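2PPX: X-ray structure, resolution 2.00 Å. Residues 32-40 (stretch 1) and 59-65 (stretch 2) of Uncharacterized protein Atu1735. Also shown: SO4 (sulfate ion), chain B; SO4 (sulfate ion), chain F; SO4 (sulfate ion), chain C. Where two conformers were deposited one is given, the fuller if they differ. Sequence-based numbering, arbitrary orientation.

Stretch 1, residues 32-40: MPRIKIIRR
Stretch 2, residues 59-65: TLRDWEQ

This is a compact crossing of two helices in which a buried arginine-glutamate salt bridge sits beside a small apolar cluster, with a proline and a lysine contacting the C-terminal end of the second stretch.

Stretch 1 leads in through Met-32, a selenomethionine, and Pro-33, which is at the N-cap position with phi/psi of -58/143°; residues 34-40 are helical, with phi from -54 to -70° and psi from -33 to -52°, and the helix runs on past Arg-40. The turn is set by Ile-37 N to Pro-33 O at 3.2 Å and continued by Ile-38 N to Arg-34 O at 2.9 Å, Arg-39 N to Ile-35 O at 2.9 Å and Arg-40 N to Lys-36 O at 3.0 Å. Residues 59-64 belong to a helix that begins earlier in the chain, with phi from -54 to -67° and psi from -31 to -49°, held by Trp-63 N to Thr-59 O and Glu-64 N to Leu-60 O, both 2.9 Å. The axes approach to 9.1 Å, and their N-to-C directions differ by 109°, so the helices cross steeply. Register is fixed where Lys-36 CA lies 5.5 Å from Glu-64 CA. The two stretches together bury 394 Å².

Glu-64 is the hub, with the largest area covered by the other stretch. Its CA-to-CB bond points sideways, but chi1 -70° (m), chi2 -164° (t) and chi3 -3° bring the carboxylate to Arg-39. That arginine runs t, t, p with chi4 78°, turning its guanidinium edge to the acid: NE donates to Glu-64 OE2 at 2.6 Å, nearly straight at 178°, and Arg-39 NH2 donates to Glu-64 OE1 at 2.8 Å and 151°. Two side-by-side bonds join opposite charges and fix the orientation of both groups, a sound arrangement for a buried pair. The same guanidinium also binds the chain B sulfate, with Arg-39 NH2 to O2 at 3.0 Å and Arg-39 NH1 to O3 at 3.1 Å.

One turn before Arg-39, Ile-35 supplies the apolar half. Its t, t side chain points toward stretch 2, placing CD1 3.6 Å from Trp-63 CE3, at the indole edge, and 4.0 Å from Leu-60 CG. Trp-63 adopts chi1 -62° (m) and chi2 -13°; Leu-60 is t, t. Ile-35 CG2 also lies 3.7 Å from Glu-64 CG, so the acid's CG packs against aliphatic carbon while its carboxylate oxygens reach Arg-39.

Pro-33, ring C-gamma exo, rests against the backbone: its CG is 3.2 Å from Trp-63 O and 3.4 Å from Glu-64 O. Lys-36, its CA-to-CB bond toward stretch 2 and its chi angles all t, packs its CB 3.8 Å from Glu-64 CG and carries NZ to a water and the chain F sulfate. The water bridges the stretches, accepting from Lys-36 NZ at 2.6 Å and donating to Glu-64 O at 2.9 Å. The same amine donates to the sulfate, with Lys-36 NZ at 2.9 Å from both O1 and O3.

Arg-40 reaches both of these sulfates, its NH1 lying 3.0 Å from chain B O2 and 3.1 Å from chain F O1.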

# COMPACT_ATOMS: atom_id res chain seq x y z
N MSE A 32 9.94 14.39 14.12
CA MSE A 32 9.14 13.16 14.29
C MSE A 32 7.96 13.07 13.30
O MSE A 32 7.44 14.09 12.86
CB MSE A 32 8.72 12.88 15.75
CG MSE A 32 7.77 13.83 16.39
SE MSE A 32 7.03 13.18 18.15
CE MSE A 32 8.69 13.18 19.16
N PRO A 33 7.62 11.84 12.90
CA PRO A 33 6.56 11.58 11.93
C PRO A 33 5.23 12.15 12.44
O PRO A 33 4.95 12.09 13.65
CB PRO A 33 6.51 10.05 11.89
CG PRO A 33 7.92 9.63 12.21
CD PRO A 33 8.28 10.60 13.33
N ARG A 34 4.44 12.68 11.51
CA ARG A 34 3.19 13.34 11.85
C ARG A 34 2.25 12.45 12.67
O ARG A 34 1.64 12.92 13.62
CB ARG A 34 2.47 13.83 10.59
CG ARG A 34 3.03 15.12 10.01
CD ARG A 34 2.02 15.67 9.02
NE ARG A 34 2.42 16.95 8.43
CZ ARG A 34 1.60 17.76 7.76
NH1 ARG A 34 0.32 17.43 7.59
NH2 ARG A 34 2.05 18.90 7.27
N ILE A 35 2.16 11.17 12.31
CA ILE A 35 1.25 10.24 13.00
C ILE A 35 1.60 10.15 14.50
O ILE A 35 0.70 10.04 15.32
CB ILE A 35 1.14 8.81 12.36
CG1 ILE A 35 0.03 7.97 13.10
CG2 ILE A 35 2.53 8.18 12.29
CD1 ILE A 35 -0.44 6.67 12.41
N LYS A 36 2.90 10.17 14.81
CA LYS A 36 3.37 10.07 16.19
C LYS A 36 3.03 11.33 16.98
O LYS A 36 2.60 11.25 18.14
CB LYS A 36 4.88 9.82 16.24
CG LYS A 36 5.40 9.52 17.62
CD LYS A 36 6.86 9.09 17.51
CE LYS A 36 7.47 8.92 18.87
NZ LYS A 36 8.89 8.45 18.74
N ILE A 37 3.22 12.50 16.35
CA ILE A 37 2.72 13.79 16.88
C ILE A 37 1.23 13.78 17.20
O ILE A 37 0.80 14.15 18.31
CB ILE A 37 3.05 14.98 15.95
CG1 ILE A 37 4.58 15.04 15.73
CG2 ILE A 37 2.54 16.35 16.57
CD1 ILE A 37 5.05 16.14 14.78
N ILE A 38 0.45 13.37 16.22
CA ILE A 38 -1.00 13.36 16.35
C ILE A 38 -1.40 12.39 17.47
O ILE A 38 -2.17 12.76 18.33
CB ILE A 38 -1.66 12.91 14.99
CG1 ILE A 38 -1.46 14.00 13.91
CG2 ILE A 38 -3.16 12.65 15.20
CD1 ILE A 38 -1.72 13.42 12.49
N ARG A 39 -0.86 11.16 17.44
CA ARG A 39 -1.23 10.17 18.46
C ARG A 39 -0.89 10.63 19.89
O ARG A 39 -1.71 10.53 20.81
CB ARG A 39 -0.54 8.81 18.18
CG ARG A 39 -0.91 7.74 19.21
CD ARG A 39 -0.19 6.43 18.92
NE ARG A 39 1.27 6.51 18.93
CZ ARG A 39 2.04 6.55 20.03
NH1 ARG A 39 1.49 6.56 21.25
NH2 ARG A 39 3.36 6.60 19.90
N ARG A 40 0.33 11.12 20.08
CA ARG A 40 0.71 11.65 21.39
C ARG A 40 -0.12 12.87 21.79
O ARG A 40 -0.44 13.06 22.98
CB ARG A 40 2.19 11.98 21.43
CG ARG A 40 3.03 10.72 21.47
CD ARG A 40 4.47 11.05 21.69
NE ARG A 40 5.24 9.82 21.88
CZ ARG A 40 6.56 9.75 21.98
NH1 ARG A 40 7.14 8.56 22.15
NH2 ARG A 40 7.30 10.85 21.89
N THR A 59 2.11 -1.41 10.71
CA THR A 59 2.36 -0.27 9.86
C THR A 59 2.36 1.09 10.61
O THR A 59 3.20 1.95 10.27
CB THR A 59 1.53 -0.33 8.55
OG1 THR A 59 2.19 0.46 7.55
CG2 THR A 59 0.09 0.14 8.74
N LEU A 60 1.52 1.28 11.62
CA LEU A 60 1.59 2.45 12.50
C LEU A 60 3.02 2.54 13.05
O LEU A 60 3.64 3.60 13.00
CB LEU A 60 0.56 2.34 13.65
CG LEU A 60 0.46 3.50 14.66
CD1 LEU A 60 -0.94 3.52 15.34
CD2 LEU A 60 1.51 3.32 15.74
N ARG A 61 3.53 1.42 13.58
CA ARG A 61 4.87 1.40 14.16
C ARG A 61 5.92 1.72 13.09
O ARG A 61 6.86 2.47 13.36
CB ARG A 61 5.14 0.05 14.86
CG ARG A 61 4.40 -0.04 16.21
CD ARG A 61 4.36 -1.47 16.72
NE ARG A 61 3.78 -1.48 18.06
CZ ARG A 61 3.32 -2.57 18.68
NH1 ARG A 61 3.36 -3.76 18.07
NH2 ARG A 61 2.82 -2.46 19.91
N ASP A 62 5.75 1.17 11.88
CA ASP A 62 6.70 1.50 10.80
C ASP A 62 6.71 3.00 10.53
O ASP A 62 7.78 3.58 10.36
CB ASP A 62 6.38 0.79 9.49
CG ASP A 62 6.77 -0.67 9.48
OD1 ASP A 62 7.67 -1.11 10.27
OD2 ASP A 62 6.20 -1.39 8.60
N TRP A 63 5.53 3.62 10.45
CA TRP A 63 5.45 5.04 10.17
C TRP A 63 6.13 5.86 11.29
O TRP A 63 6.93 6.78 11.02
CB TRP A 63 4.01 5.51 9.94
CG TRP A 63 3.30 4.89 8.77
CD1 TRP A 63 3.86 4.16 7.73
CD2 TRP A 63 1.89 4.91 8.52
NE1 TRP A 63 2.87 3.75 6.88
CE2 TRP A 63 1.67 4.22 7.31
CE3 TRP A 63 0.80 5.49 9.19
CZ2 TRP A 63 0.38 4.05 6.77
CZ3 TRP A 63 -0.47 5.34 8.64
CH2 TRP A 63 -0.66 4.60 7.45
N GLU A 64 5.85 5.49 12.55
CA GLU A 64 6.40 6.21 13.72
C GLU A 64 7.91 6.07 13.85
O GLU A 64 8.59 7.01 14.31
CB GLU A 64 5.67 5.79 15.00
CG GLU A 64 4.23 6.30 15.04
CD GLU A 64 3.62 6.22 16.45
OE1 GLU A 64 4.30 5.73 17.39
OE2 GLU A 64 2.45 6.64 16.60
N GLN A 65 8.45 4.93 13.41
CA GLN A 65 9.88 4.69 13.47
C GLN A 65 10.65 5.10 12.22
O GLN A 65 11.86 4.93 12.15
CB GLN A 65 10.15 3.21 13.83
CG GLN A 65 9.58 2.86 15.20
CD GLN A 65 9.79 1.43 15.58
OE1 GLN A 65 8.90 0.59 15.38
NE2 GLN A 65 10.97 1.11 16.12
S SO4 B . 4.29 6.46 23.62
O1 SO4 B . 5.28 6.05 24.60
O2 SO4 B . 5.00 6.47 22.36
O3 SO4 B . 3.12 5.61 23.71
O4 SO4 B . 3.76 7.80 23.87
S SO4 F . 10.70 9.26 21.59
O1 SO4 F . 10.11 7.95 21.34
O2 SO4 F . 12.15 9.11 21.70
O3 SO4 F . 10.39 10.16 20.48
O4 SO4 F . 10.17 9.80 22.84
S SO4 C . 1.85 -6.58 19.85
O1 SO4 C . 2.17 -5.40 20.67
O2 SO4 C . 0.40 -6.80 19.85
O3 SO4 C . 2.31 -6.40 18.48
O4 SO4 C . 2.54 -7.75 20.39
O HOH W 1 9.18 6.38 17.12